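Local coordinates for protein inositol-1-monophosphatase (Nostoc sp., PDB 5ZHH) that probably hydrolyses inositol monophosphates to free inositol and inorganic phosphate, at residues Ser154-Phe160 against Thr182-Ser188; Ser105-Leu109 against Trp214-Ala218; Phe7-Thr12 against Gln115-Ile119; Ala17-Leu22 against Ala49-Val54; Lys229-Ser235 against His253-Ser257. The contacts are given in a common frame with arbitrary orientation. Residue numbers count along the deposited sequence, not the author numbering.

Interaction 1. Residues Ser154-Phe160 against Thr182-Ser188; sequences SLLVTGF and TQGVRRS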
# COMPACT_ATOMS: atom_id res chain seq x y z
N SER A 154 -20.28 13.21 -19.73
CA SER A 154 -20.27 12.92 -18.31
C SER A 154 -20.22 11.42 -18.06
O SER A 154 -20.61 10.61 -18.90
CB SER A 154 -21.52 13.50 -17.63
OG SER A 154 -21.52 14.92 -17.69
N LEU A 155 -19.72 11.07 -16.88
CA LEU A 155 -19.77 9.71 -16.35
C LEU A 155 -20.58 9.78 -15.07
O LEU A 155 -20.27 10.58 -14.18
CB LEU A 155 -18.37 9.16 -16.07
CG LEU A 155 -18.30 7.70 -15.59
CD1 LEU A 155 -18.79 6.74 -16.66
CD2 LEU A 155 -16.88 7.34 -15.16
N LEU A 156 -21.63 8.97 -14.98
CA LEU A 156 -22.54 9.00 -13.85
C LEU A 156 -22.52 7.67 -13.11
O LEU A 156 -21.88 6.70 -13.54
CB LEU A 156 -23.96 9.34 -14.30
CG LEU A 156 -24.14 10.58 -15.17
CD1 LEU A 156 -25.62 10.75 -15.52
CD2 LEU A 156 -23.60 11.83 -14.50
N VAL A 157 -23.22 7.63 -11.98
CA VAL A 157 -23.38 6.40 -11.22
C VAL A 157 -24.75 6.44 -10.55
O VAL A 157 -25.27 7.51 -10.23
CB VAL A 157 -22.22 6.22 -10.19
CG1 VAL A 157 -22.15 7.41 -9.23
CG2 VAL A 157 -22.34 4.89 -9.43
N THR A 158 -25.35 5.27 -10.35
CA THR A 158 -26.65 5.18 -9.70
C THR A 158 -26.74 3.83 -9.01
O THR A 158 -25.80 3.03 -9.02
CB THR A 158 -27.81 5.39 -10.71
OG1 THR A 158 -29.02 5.59 -9.98
CG2 THR A 158 -27.98 4.19 -11.63
N GLY A 159 -27.87 3.60 -8.34
CA GLY A 159 -28.12 2.36 -7.65
C GLY A 159 -29.59 1.99 -7.74
O GLY A 159 -30.40 2.73 -8.29
N PHE A 160 -29.91 0.82 -7.19
CA PHE A 160 -31.25 0.26 -7.29
C PHE A 160 -31.64 -0.31 -5.93
O PHE A 160 -30.83 -0.98 -5.29
CB PHE A 160 -31.30 -0.80 -8.40
CG PHE A 160 -30.84 -0.27 -9.73
CD1 PHE A 160 -31.73 0.40 -10.57
CD2 PHE A 160 -29.51 -0.35 -10.11
CE1 PHE A 160 -31.31 0.93 -11.77
CE2 PHE A 160 -29.08 0.18 -11.31
CZ PHE A 160 -29.98 0.81 -12.15
N THR A 182 -25.24 9.85 -21.77
CA THR A 182 -23.93 10.15 -21.27
C THR A 182 -22.92 9.18 -21.78
O THR A 182 -23.21 8.38 -22.58
CB THR A 182 -23.89 10.07 -19.75
OG1 THR A 182 -24.03 8.72 -19.34
CG2 THR A 182 -24.94 10.92 -19.12
N GLN A 183 -21.70 9.26 -21.26
CA GLN A 183 -20.66 8.33 -21.61
C GLN A 183 -20.82 6.99 -20.87
O GLN A 183 -20.16 6.08 -21.16
CB GLN A 183 -19.28 8.88 -21.34
CG GLN A 183 -18.94 10.06 -22.19
CD GLN A 183 -17.56 10.57 -21.91
OE1 GLN A 183 -16.99 10.28 -20.91
NE2 GLN A 183 -17.04 11.33 -22.81
N GLY A 184 -21.69 6.92 -19.90
CA GLY A 184 -21.94 5.69 -19.19
C GLY A 184 -22.43 5.95 -17.79
O GLY A 184 -22.20 7.00 -17.20
N VAL A 185 -23.14 4.97 -17.24
CA VAL A 185 -23.63 5.00 -15.88
C VAL A 185 -23.07 3.79 -15.15
O VAL A 185 -23.39 2.64 -15.51
CB VAL A 185 -25.17 5.03 -15.81
CG1 VAL A 185 -25.62 5.13 -14.35
CG2 VAL A 185 -25.72 6.19 -16.64
N ARG A 186 -22.24 4.03 -14.15
CA ARG A 186 -21.66 2.97 -13.35
C ARG A 186 -22.66 2.50 -12.30
O ARG A 186 -23.63 3.19 -11.97
CB ARG A 186 -20.38 3.48 -12.67
CG ARG A 186 -19.33 3.98 -13.68
CD ARG A 186 -18.72 2.80 -14.44
NE ARG A 186 -17.83 3.19 -15.53
CZ ARG A 186 -18.21 3.27 -16.81
NH1 ARG A 186 -17.33 3.61 -17.74
NH2 ARG A 186 -19.47 3.00 -17.15
N ARG A 187 -22.40 1.31 -11.75
CA ARG A 187 -23.13 0.79 -10.59
C ARG A 187 -22.09 0.11 -9.71
O ARG A 187 -21.63 -1.00 -10.02
CB ARG A 187 -24.26 -0.15 -11.00
CG ARG A 187 -25.42 -0.28 -9.99
CD ARG A 187 -25.00 -0.92 -8.67
NE ARG A 187 -26.11 -1.22 -7.76
CZ ARG A 187 -26.36 -0.54 -6.63
NH1 ARG A 187 -25.59 0.49 -6.27
NH2 ARG A 187 -27.38 -0.90 -5.86
N SER A 188 -21.71 0.77 -8.62
CA SER A 188 -20.66 0.27 -7.74
C SER A 188 -21.20 -0.59 -6.62
O SER A 188 -20.52 -1.53 -6.19
CB SER A 188 -19.88 1.44 -7.13
OG SER A 188 -20.66 2.04 -6.09
O HOH W 1 -23.53 2.31 -7.42
O HOH W 2 -29.39 -3.48 -6.27
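Three main-chain hydrogen bonds set up a short parallel pairing: Leu156 N to Gly184 O (3.0 Å), Arg186 N to Leu156 O (2.8 Å) and Thr158 N to Arg186 O (3.1 Å). This is the beta-alpha-beta unit formed by strand 156-158, helix 172-181 and strand 185-186, outermost in the sheet within this chain. Ahead of it, Gln183 N reaches Ser154 O at 2.9 Å as the chain leaves the helix through an ST turn, in which Thr182 OG1 accepts from Gly184 N (3.0 Å). The backbone angles of Gly184 all but require glycine.

Leu156 and Val185 share one face of the sheet, with Leu156 CB 4.3 Å from Val185 CG2, and both also touch helix 172-181. On the face of Val157 and Arg186, Leu155 CD1 lies over the guanidinium, 3.5 Å from Arg186 CZ, while Arg186 NE bonds Asn94 of the second subunit, so this edge also takes part in the subunit contact. Beyond the strands the Arg187 side chain reaches back to the other segment: its CG meets the ring edge of Phe160 at CE2 (3.9 Å), and one water joins Arg187 NH1 (3.0 Å), Thr158 O (2.9 Å) and Ser188 N (2.7 Å).

Interaction 2. Residues Ser105-Leu109 against Trp214-Ala218; sequences SIGLL and WDVVA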
# COMPACT_ATOMS: atom_id res chain seq x y z
N SER A 105 -19.39 4.78 6.89
CA SER A 105 -19.84 6.15 6.66
C SER A 105 -20.28 6.73 8.00
O SER A 105 -21.15 6.15 8.67
CB SER A 105 -20.99 6.19 5.64
OG SER A 105 -21.42 7.52 5.40
N ILE A 106 -19.70 7.87 8.38
CA ILE A 106 -19.99 8.52 9.65
C ILE A 106 -20.28 9.99 9.37
O ILE A 106 -19.37 10.76 9.03
CB ILE A 106 -18.82 8.39 10.64
CG1 ILE A 106 -18.52 6.92 10.92
CG2 ILE A 106 -19.12 9.14 11.92
CD1 ILE A 106 -17.34 6.69 11.83
N GLY A 107 -21.54 10.38 9.50
CA GLY A 107 -21.95 11.75 9.24
C GLY A 107 -22.61 12.35 10.47
O GLY A 107 -23.23 11.66 11.27
N LEU A 108 -22.46 13.67 10.61
CA LEU A 108 -23.07 14.39 11.72
C LEU A 108 -24.05 15.40 11.15
O LEU A 108 -23.67 16.24 10.32
CB LEU A 108 -22.02 15.08 12.59
CG LEU A 108 -22.62 16.02 13.65
CD1 LEU A 108 -23.48 15.22 14.63
CD2 LEU A 108 -21.52 16.78 14.40
N LEU A 109 -25.30 15.32 11.60
CA LEU A 109 -26.32 16.31 11.32
C LEU A 109 -26.38 17.30 12.48
O LEU A 109 -26.50 16.90 13.64
CB LEU A 109 -27.70 15.65 11.14
CG LEU A 109 -27.91 14.64 10.01
CD1 LEU A 109 -29.09 13.73 10.33
CD2 LEU A 109 -28.14 15.36 8.68
N TRP A 214 -28.17 7.32 6.81
CA TRP A 214 -26.79 6.93 7.09
C TRP A 214 -26.01 6.64 5.82
O TRP A 214 -24.78 6.66 5.85
CB TRP A 214 -26.77 5.71 8.01
CG TRP A 214 -27.76 4.67 7.62
CD1 TRP A 214 -27.58 3.67 6.70
CD2 TRP A 214 -29.07 4.49 8.15
NE1 TRP A 214 -28.72 2.90 6.61
CE2 TRP A 214 -29.65 3.38 7.50
CE3 TRP A 214 -29.83 5.17 9.11
CZ2 TRP A 214 -30.94 2.94 7.77
CZ3 TRP A 214 -31.10 4.73 9.39
CH2 TRP A 214 -31.65 3.62 8.72
N ASP A 215 -26.69 6.41 4.70
CA ASP A 215 -26.00 6.21 3.43
C ASP A 215 -25.42 7.50 2.87
O ASP A 215 -24.46 7.46 2.10
CB ASP A 215 -26.94 5.61 2.36
CG ASP A 215 -27.42 4.20 2.69
OD1 ASP A 215 -26.68 3.43 3.35
OD2 ASP A 215 -28.54 3.86 2.23
N VAL A 216 -26.02 8.66 3.18
CA VAL A 216 -25.75 9.86 2.41
C VAL A 216 -25.25 11.04 3.23
O VAL A 216 -24.64 11.95 2.65
CB VAL A 216 -26.98 10.28 1.58
CG1 VAL A 216 -27.42 9.16 0.65
CG2 VAL A 216 -28.13 10.70 2.49
N VAL A 217 -25.48 11.09 4.55
CA VAL A 217 -25.20 12.31 5.30
C VAL A 217 -23.72 12.69 5.20
O VAL A 217 -23.38 13.83 4.88
CB VAL A 217 -25.64 12.15 6.77
CG1 VAL A 217 -25.02 13.25 7.64
CG2 VAL A 217 -27.16 12.20 6.87
N ALA A 218 -22.82 11.73 5.43
CA ALA A 218 -21.39 12.03 5.34
C ALA A 218 -21.00 12.48 3.94
O ALA A 218 -20.26 13.45 3.77
CB ALA A 218 -20.57 10.81 5.75
O HOH W 3 -22.52 9.02 3.14
O HOH W 4 -23.39 8.77 7.04
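This is a helix lying across a strand: the first turn of helix 213-225 rests on strand 103-110, inside the eight-stranded sheet. The two axes approach to 6.5 Å at an angle of 71°, close for a helix on a sheet, and the residues at the crossing explain it. Gly107 has no side chain; a CB there would sit 2.6 Å from both Val217 CG1 and Ala218 N. The small Ala218 therefore comes right down on the strand, its CB 3.9 Å from Gly107 CA and 3.5 Å from Ile106 O, while Val217 CG1 lies 3.8 Å from Gly107 CA. Val217 also reaches along the strand, where its CG2 meets Leu109 CD2 at 3.8 Å.

At the other end Ser105 points at the helix, with OG 3.4 Å from Ala218 CB. Two waters tie it in: one donates to Ser105 OG (2.9 Å) and Asp215 O (2.7 Å), the other accepts from Ser105 OG (2.9 Å) and donates to Trp214 O (2.8 Å). Ile106 and Leu108 turn away and pack on helix 3-25.

Asp215 points away from the strand, and its OD1 lies near the carboxylates of Asp87 and Asp90. Such a gathering of acids, with a Trp-Asp pair at a helix start, is consistent with the metal-binding site of inositol monophosphatases.

Interaction 3. Residues Phe7-Thr12 against Gln115-Ile119; sequences FLDIAT and QVGVI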
# COMPACT_ATOMS: atom_id res chain seq x y z
N PHE A 7 -15.24 17.56 15.98
CA PHE A 7 -16.13 16.49 15.53
C PHE A 7 -15.47 15.66 14.44
O PHE A 7 -15.55 14.43 14.46
CB PHE A 7 -17.44 17.08 15.00
CG PHE A 7 -18.22 17.83 16.03
CD1 PHE A 7 -18.19 17.45 17.36
CD2 PHE A 7 -18.99 18.93 15.68
CE1 PHE A 7 -18.91 18.14 18.32
CE2 PHE A 7 -19.72 19.62 16.63
CZ PHE A 7 -19.68 19.23 17.95
N LEU A 8 -14.81 16.33 13.49
CA LEU A 8 -14.18 15.63 12.37
C LEU A 8 -13.03 14.75 12.83
O LEU A 8 -12.83 13.65 12.30
CB LEU A 8 -13.71 16.66 11.34
CG LEU A 8 -12.97 16.12 10.13
CD1 LEU A 8 -13.89 15.19 9.34
CD2 LEU A 8 -12.46 17.26 9.25
N ASP A 9 -12.25 15.22 13.81
CA ASP A 9 -11.16 14.42 14.35
C ASP A 9 -11.67 13.10 14.91
O ASP A 9 -11.08 12.04 14.69
CB ASP A 9 -10.41 15.18 15.45
CG ASP A 9 -9.58 16.33 14.91
OD1 ASP A 9 -9.33 16.39 13.69
OD2 ASP A 9 -9.17 17.18 15.74
N ILE A 10 -12.77 13.15 15.67
CA ILE A 10 -13.27 11.95 16.33
C ILE A 10 -13.94 11.02 15.31
O ILE A 10 -13.79 9.79 15.38
CB ILE A 10 -14.24 12.32 17.46
CG1 ILE A 10 -13.49 13.09 18.55
CG2 ILE A 10 -14.89 11.07 18.04
CD1 ILE A 10 -12.24 12.41 18.99
N ALA A 11 -14.69 11.58 14.37
CA ALA A 11 -15.29 10.75 13.33
C ALA A 11 -14.23 10.04 12.51
O ALA A 11 -14.42 8.90 12.08
CB ALA A 11 -16.19 11.60 12.43
N THR A 12 -13.09 10.70 12.28
CA THR A 12 -12.01 10.07 11.52
C THR A 12 -11.46 8.86 12.27
O THR A 12 -11.29 7.78 11.69
CB THR A 12 -10.90 11.09 11.24
OG1 THR A 12 -11.45 12.20 10.52
CG2 THR A 12 -9.80 10.45 10.42
N GLN A 115 -23.12 18.31 8.32
CA GLN A 115 -22.03 19.25 8.57
C GLN A 115 -20.67 18.61 8.74
O GLN A 115 -19.66 19.31 8.60
CB GLN A 115 -22.33 20.09 9.82
CG GLN A 115 -23.48 21.08 9.64
CD GLN A 115 -23.11 22.28 8.79
OE1 GLN A 115 -22.61 23.28 9.30
NE2 GLN A 115 -23.36 22.19 7.49
N VAL A 116 -20.59 17.32 9.09
CA VAL A 116 -19.32 16.61 9.21
C VAL A 116 -19.48 15.25 8.55
O VAL A 116 -20.48 14.56 8.77
CB VAL A 116 -18.88 16.43 10.68
CG1 VAL A 116 -17.57 15.67 10.75
CG2 VAL A 116 -18.77 17.77 11.38
N GLY A 117 -18.48 14.86 7.77
CA GLY A 117 -18.56 13.57 7.10
C GLY A 117 -17.23 12.87 6.95
O GLY A 117 -16.23 13.48 6.55
N VAL A 118 -17.20 11.59 7.29
CA VAL A 118 -16.04 10.74 7.04
C VAL A 118 -16.52 9.46 6.37
O VAL A 118 -17.47 8.82 6.85
CB VAL A 118 -15.26 10.41 8.33
CG1 VAL A 118 -14.10 9.50 7.99
CG2 VAL A 118 -14.75 11.69 8.99
N ILE A 119 -15.88 9.10 5.26
CA ILE A 119 -16.16 7.87 4.54
C ILE A 119 -14.84 7.15 4.32
O ILE A 119 -13.91 7.73 3.74
CB ILE A 119 -16.86 8.15 3.19
CG1 ILE A 119 -18.20 8.82 3.45
CG2 ILE A 119 -17.04 6.87 2.38
CD1 ILE A 119 -18.83 9.46 2.20
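The helix and the strand run nearly the same way, their N-to-C directions 22° apart and their axes 8.1 Å at closest, so helix 3-25 lies lengthwise over strand 113-121 as one helix-on-sheet layer of this alpha/beta fold. Their CA atoms come nearest at two places, Leu8 to Val116 and Thr12 to Val118, both 6.1 Å, one helical turn matched against two strand residues. At its start the strand carries a classic beta bulge: Gln115 and Val116 both face Leu108 of the neighbouring strand. From there Val116 and Val118 point toward the helix, and Gly117 between them has no side chain to put on the other face.

The helix answers with an apolar stripe. Val116 is met by Phe7, whose CB lies 3.9 Å from Val116 CG2 with the ring presenting its edge, and by Leu8, whose CD1 is 4.0 Å from Val116 CG1. Leu8 bridges the two valines, since its CD1 also touches Val118 CG2 at 3.6 Å. Beyond the contact the Phe7 ring meets those of Phe62, Tyr82 and His65. On the outer side of the helix, Asp9 forms a salt bridge with Arg60 of the third subunit.

A turn further on, Ala11 CB sits 3.7 Å from Val118 CG2. Val118 CG2 also lies 3.7 Å from Thr12 OG1, the hydroxyl that donates to Leu8 O at 2.7 Å.

Interaction 4. Residues Ala17-Leu22 against Ala49-Val54; sequences AAGAVL and ASEAVV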
# COMPACT_ATOMS: atom_id res chain seq x y z
N ALA A 17 -10.84 3.09 13.04
CA ALA A 17 -10.92 1.95 13.95
C ALA A 17 -11.90 0.92 13.44
O ALA A 17 -11.61 -0.29 13.45
CB ALA A 17 -11.31 2.43 15.35
N ALA A 18 -13.07 1.37 12.98
CA ALA A 18 -14.06 0.46 12.44
C ALA A 18 -13.59 -0.18 11.14
O ALA A 18 -13.83 -1.36 10.90
CB ALA A 18 -15.38 1.19 12.22
N GLY A 19 -12.91 0.60 10.29
CA GLY A 19 -12.39 0.03 9.05
C GLY A 19 -11.41 -1.10 9.29
O GLY A 19 -11.40 -2.09 8.55
N ALA A 20 -10.58 -0.98 10.34
CA ALA A 20 -9.65 -2.05 10.67
C ALA A 20 -10.38 -3.32 11.08
O ALA A 20 -9.94 -4.43 10.76
CB ALA A 20 -8.70 -1.58 11.77
N VAL A 21 -11.49 -3.18 11.80
CA VAL A 21 -12.30 -4.34 12.15
C VAL A 21 -12.86 -5.01 10.89
O VAL A 21 -12.82 -6.24 10.76
CB VAL A 21 -13.42 -3.93 13.12
CG1 VAL A 21 -14.44 -5.04 13.25
CG2 VAL A 21 -12.82 -3.61 14.49
N LEU A 22 -13.38 -4.21 9.95
CA LEU A 22 -13.90 -4.78 8.71
C LEU A 22 -12.81 -5.50 7.93
O LEU A 22 -13.05 -6.55 7.33
CB LEU A 22 -14.56 -3.70 7.85
CG LEU A 22 -15.84 -3.03 8.36
CD1 LEU A 22 -16.36 -2.04 7.34
CD2 LEU A 22 -16.90 -4.08 8.67
N ALA A 49 -19.75 -5.83 14.56
CA ALA A 49 -18.51 -5.48 15.25
C ALA A 49 -18.06 -4.07 14.88
O ALA A 49 -17.53 -3.34 15.72
CB ALA A 49 -17.42 -6.50 14.92
N SER A 50 -18.26 -3.69 13.62
CA SER A 50 -17.91 -2.33 13.20
C SER A 50 -18.77 -1.30 13.92
O SER A 50 -18.25 -0.30 14.43
CB SER A 50 -18.08 -2.20 11.68
OG SER A 50 -17.94 -0.85 11.26
N GLU A 51 -20.07 -1.56 14.02
CA GLU A 51 -20.98 -0.62 14.68
C GLU A 51 -20.62 -0.44 16.15
O GLU A 51 -20.64 0.69 16.66
CB GLU A 51 -22.42 -1.11 14.55
CG GLU A 51 -23.45 -0.20 15.21
CD GLU A 51 -24.88 -0.61 14.93
OE1 GLU A 51 -25.49 -1.29 15.78
OE2 GLU A 51 -25.41 -0.26 13.85
N ALA A 52 -20.30 -1.53 16.85
CA ALA A 52 -19.93 -1.42 18.26
C ALA A 52 -18.71 -0.53 18.45
O ALA A 52 -18.66 0.28 19.38
CB ALA A 52 -19.67 -2.81 18.85
N VAL A 53 -17.72 -0.65 17.56
CA VAL A 53 -16.53 0.19 17.63
C VAL A 53 -16.89 1.66 17.40
O VAL A 53 -16.43 2.55 18.13
CB VAL A 53 -15.47 -0.29 16.62
CG1 VAL A 53 -14.39 0.76 16.43
CG2 VAL A 53 -14.85 -1.59 17.11
N VAL A 54 -17.71 1.93 16.38
CA VAL A 54 -18.10 3.31 16.09
C VAL A 54 -18.88 3.91 17.26
O VAL A 54 -18.60 5.03 17.71
CB VAL A 54 -18.91 3.39 14.79
CG1 VAL A 54 -19.38 4.82 14.57
CG2 VAL A 54 -18.09 2.94 13.61
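Val21 lies over the start of the partner segment, its CG1 3.7 Å from Ala49 CB and its CG2 3.9 Å from Val53 CG2. Val53 does the same one turn along: its CG1 reaches Ala17 CB at 3.7 Å and Ala18 N, also at 3.7 Å. The two valines thus fit beside alanines on the opposing helix. With axes 8.5 Å apart at closest and directions at 162°, the segments are nearly antiparallel, and the small residues between them permit that spacing. The tightest point is Ala18 against Ser50, their CA atoms only 4.8 Å apart and Ala18 CB 3.4 Å from Ser50 OG. That hydroxyl has its polar partner outside the pair, in Pro88 O.

On the inner side the seam merges into the core. Val54 CG2 presses on Ala18 CB at 3.5 Å, and Leu22 CD2 sits 3.7 Å from Ser50 CB. Ala18, Leu22 and Ser50 all touch Val104 of strand 103-110, whereas Ala17, besides meeting Val53, also packs on Arg140 of the third subunit. This apolar packing joins helices 3-25 and 44-61 into the antiparallel helix pair that lies on one face of the large sheet, a feature of the layered alpha/beta fold of inositol monophosphatases.

Interaction 5. Residues Lys229-Ser235 against His253-Ser257; sequences KVTAYDS and HDNLS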
# COMPACT_ATOMS: atom_id res chain seq x y z
N LYS A 229 -22.95 19.89 -5.64
CA LYS A 229 -24.31 20.31 -5.35
C LYS A 229 -25.22 19.10 -5.14
O LYS A 229 -25.13 18.12 -5.88
CB LYS A 229 -24.86 21.18 -6.49
CG LYS A 229 -26.21 21.80 -6.23
CD LYS A 229 -26.56 22.79 -7.34
CE LYS A 229 -27.99 23.28 -7.21
NZ LYS A 229 -28.31 24.38 -8.16
N VAL A 230 -26.08 19.17 -4.12
CA VAL A 230 -26.96 18.06 -3.75
C VAL A 230 -28.38 18.59 -3.57
O VAL A 230 -28.61 19.49 -2.76
CB VAL A 230 -26.50 17.36 -2.46
CG1 VAL A 230 -27.39 16.17 -2.15
CG2 VAL A 230 -25.06 16.93 -2.57
N THR A 231 -29.33 18.03 -4.33
CA THR A 231 -30.73 18.45 -4.29
C THR A 231 -31.63 17.24 -4.47
O THR A 231 -31.17 16.10 -4.61
CB THR A 231 -31.05 19.46 -5.40
OG1 THR A 231 -30.90 18.81 -6.67
CG2 THR A 231 -30.11 20.66 -5.35
N ALA A 232 -32.94 17.49 -4.51
CA ALA A 232 -33.89 16.51 -5.02
C ALA A 232 -33.74 16.40 -6.54
O ALA A 232 -32.99 17.14 -7.18
CB ALA A 232 -35.32 16.90 -4.66
N TYR A 233 -34.47 15.44 -7.13
CA TYR A 233 -34.37 15.23 -8.57
C TYR A 233 -34.72 16.50 -9.35
O TYR A 233 -34.09 16.80 -10.37
CB TYR A 233 -35.28 14.08 -9.02
CG TYR A 233 -34.80 12.67 -8.73
CD1 TYR A 233 -33.84 12.39 -7.75
CD2 TYR A 233 -35.34 11.60 -9.44
CE1 TYR A 233 -33.43 11.07 -7.50
CE2 TYR A 233 -34.95 10.30 -9.19
CZ TYR A 233 -34.00 10.04 -8.23
OH TYR A 233 -33.64 8.72 -8.01
N ASP A 234 -35.72 17.25 -8.89
CA ASP A 234 -36.19 18.43 -9.60
C ASP A 234 -35.46 19.71 -9.22
O ASP A 234 -35.90 20.80 -9.60
CB ASP A 234 -37.70 18.63 -9.39
CG ASP A 234 -38.07 18.88 -7.94
OD1 ASP A 234 -37.17 18.97 -7.08
OD2 ASP A 234 -39.28 18.99 -7.65
N SER A 235 -34.35 19.59 -8.48
CA SER A 235 -33.48 20.68 -8.03
C SER A 235 -34.08 21.50 -6.90
O SER A 235 -33.47 22.50 -6.50
CB SER A 235 -33.08 21.62 -9.17
OG SER A 235 -32.25 20.95 -10.10
N HIS A 253 -25.51 19.88 -13.02
CA HIS A 253 -26.65 19.64 -12.14
C HIS A 253 -27.97 19.93 -12.84
O HIS A 253 -28.90 19.12 -12.80
CB HIS A 253 -26.53 20.49 -10.87
CG HIS A 253 -27.30 19.93 -9.72
ND1 HIS A 253 -26.76 19.01 -8.84
CD2 HIS A 253 -28.59 20.10 -9.34
CE1 HIS A 253 -27.67 18.66 -7.95
NE2 HIS A 253 -28.80 19.30 -8.23
N ASP A 254 -28.07 21.09 -13.49
CA ASP A 254 -29.32 21.45 -14.16
C ASP A 254 -29.61 20.51 -15.33
O ASP A 254 -30.78 20.20 -15.60
CB ASP A 254 -29.27 22.90 -14.64
CG ASP A 254 -28.11 23.17 -15.58
OD1 ASP A 254 -27.10 22.43 -15.52
OD2 ASP A 254 -28.20 24.14 -16.38
N ASN A 255 -28.57 20.07 -16.04
CA ASN A 255 -28.77 19.18 -17.18
C ASN A 255 -29.25 17.81 -16.71
O ASN A 255 -30.17 17.23 -17.30
CB ASN A 255 -27.48 19.04 -17.98
CG ASN A 255 -26.96 20.38 -18.50
OD1 ASN A 255 -25.78 20.69 -18.33
ND2 ASN A 255 -27.82 21.16 -19.13
N LEU A 256 -28.63 17.28 -15.66
CA LEU A 256 -29.05 15.98 -15.15
C LEU A 256 -30.45 16.06 -14.54
O LEU A 256 -31.26 15.15 -14.71
CB LEU A 256 -28.03 15.47 -14.13
CG LEU A 256 -28.24 14.08 -13.53
CD1 LEU A 256 -28.59 13.06 -14.60
CD2 LEU A 256 -26.97 13.66 -12.79
N SER A 257 -30.75 17.16 -13.83
CA SER A 257 -32.09 17.32 -13.28
C SER A 257 -33.14 17.32 -14.38
O SER A 257 -34.18 16.66 -14.27
CB SER A 257 -32.15 18.60 -12.44
OG SER A 257 -33.46 18.83 -11.95
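His253 has both ring nitrogens satisfied. NE2 donates to Thr231 OG1 at 2.7 Å, and ND1 is hydrogen-bonded to Thr248 on the neighbouring strand; Lys229 O, 3.5 Å from His253 ND1, is at too poor an angle to count. The Thr231 hydroxyl in turn donates to Ala232 O (2.7 Å), so the chain of bonds runs from helix to strand to turn. Ala232 O is used a second time, by Ser235 N at 3.1 Å, closing the type I turn of residues 232 to 235.

One helical turn on, Ser257 OG gives its proton to Tyr233 O at 2.6 Å, which fixes that turn on the helix. Ser235 OG is 3.1 Å from Ser257 OG, a possible donor to it, though another acceptor is within its reach. Asp234 points away, and its OD1 is hydrogen-bonded to Thr236 OG1.

Packing fills in the rest: Lys229 runs over one face of the imidazole, its CG 3.9 Å from the ring centroid in a CH-pi contact, and the Tyr233 ring meets Trp207. Taken together, the bonds hold the first turn of helix 253-261 beside edge strand 229-231 and the turn after it, a helix-on-sheet join at the border of the five-stranded sheet in the alpha/beta inositol monophosphatase fold.

The contacts fall into two groups, one around each sheet. Interactions 2 and 3 have centres 9 Å apart and share the larger sheet through paired neighbouring strands, with Leu108 N 2.8 Å from Val116 O. Interaction 4 continues along helix 3-25 and meets interaction 2 where Val54 CG1 lies 3.9 Å from Ile106 CD1. Interactions 1 and 5 mark the two strands that are outermost in the smaller sheet within this chain; their centres are 15 Å apart, and Leu156 CD1 touches Leu256 CD1 at 3.9 Å. Centres of interactions 4 and 5 stand 34 Å apart. Interaction 2 lies nearest the chain's centre and carries Asp215, beside the probable metal site; helix 213-225 then leads into strand 229-231 of interaction 5.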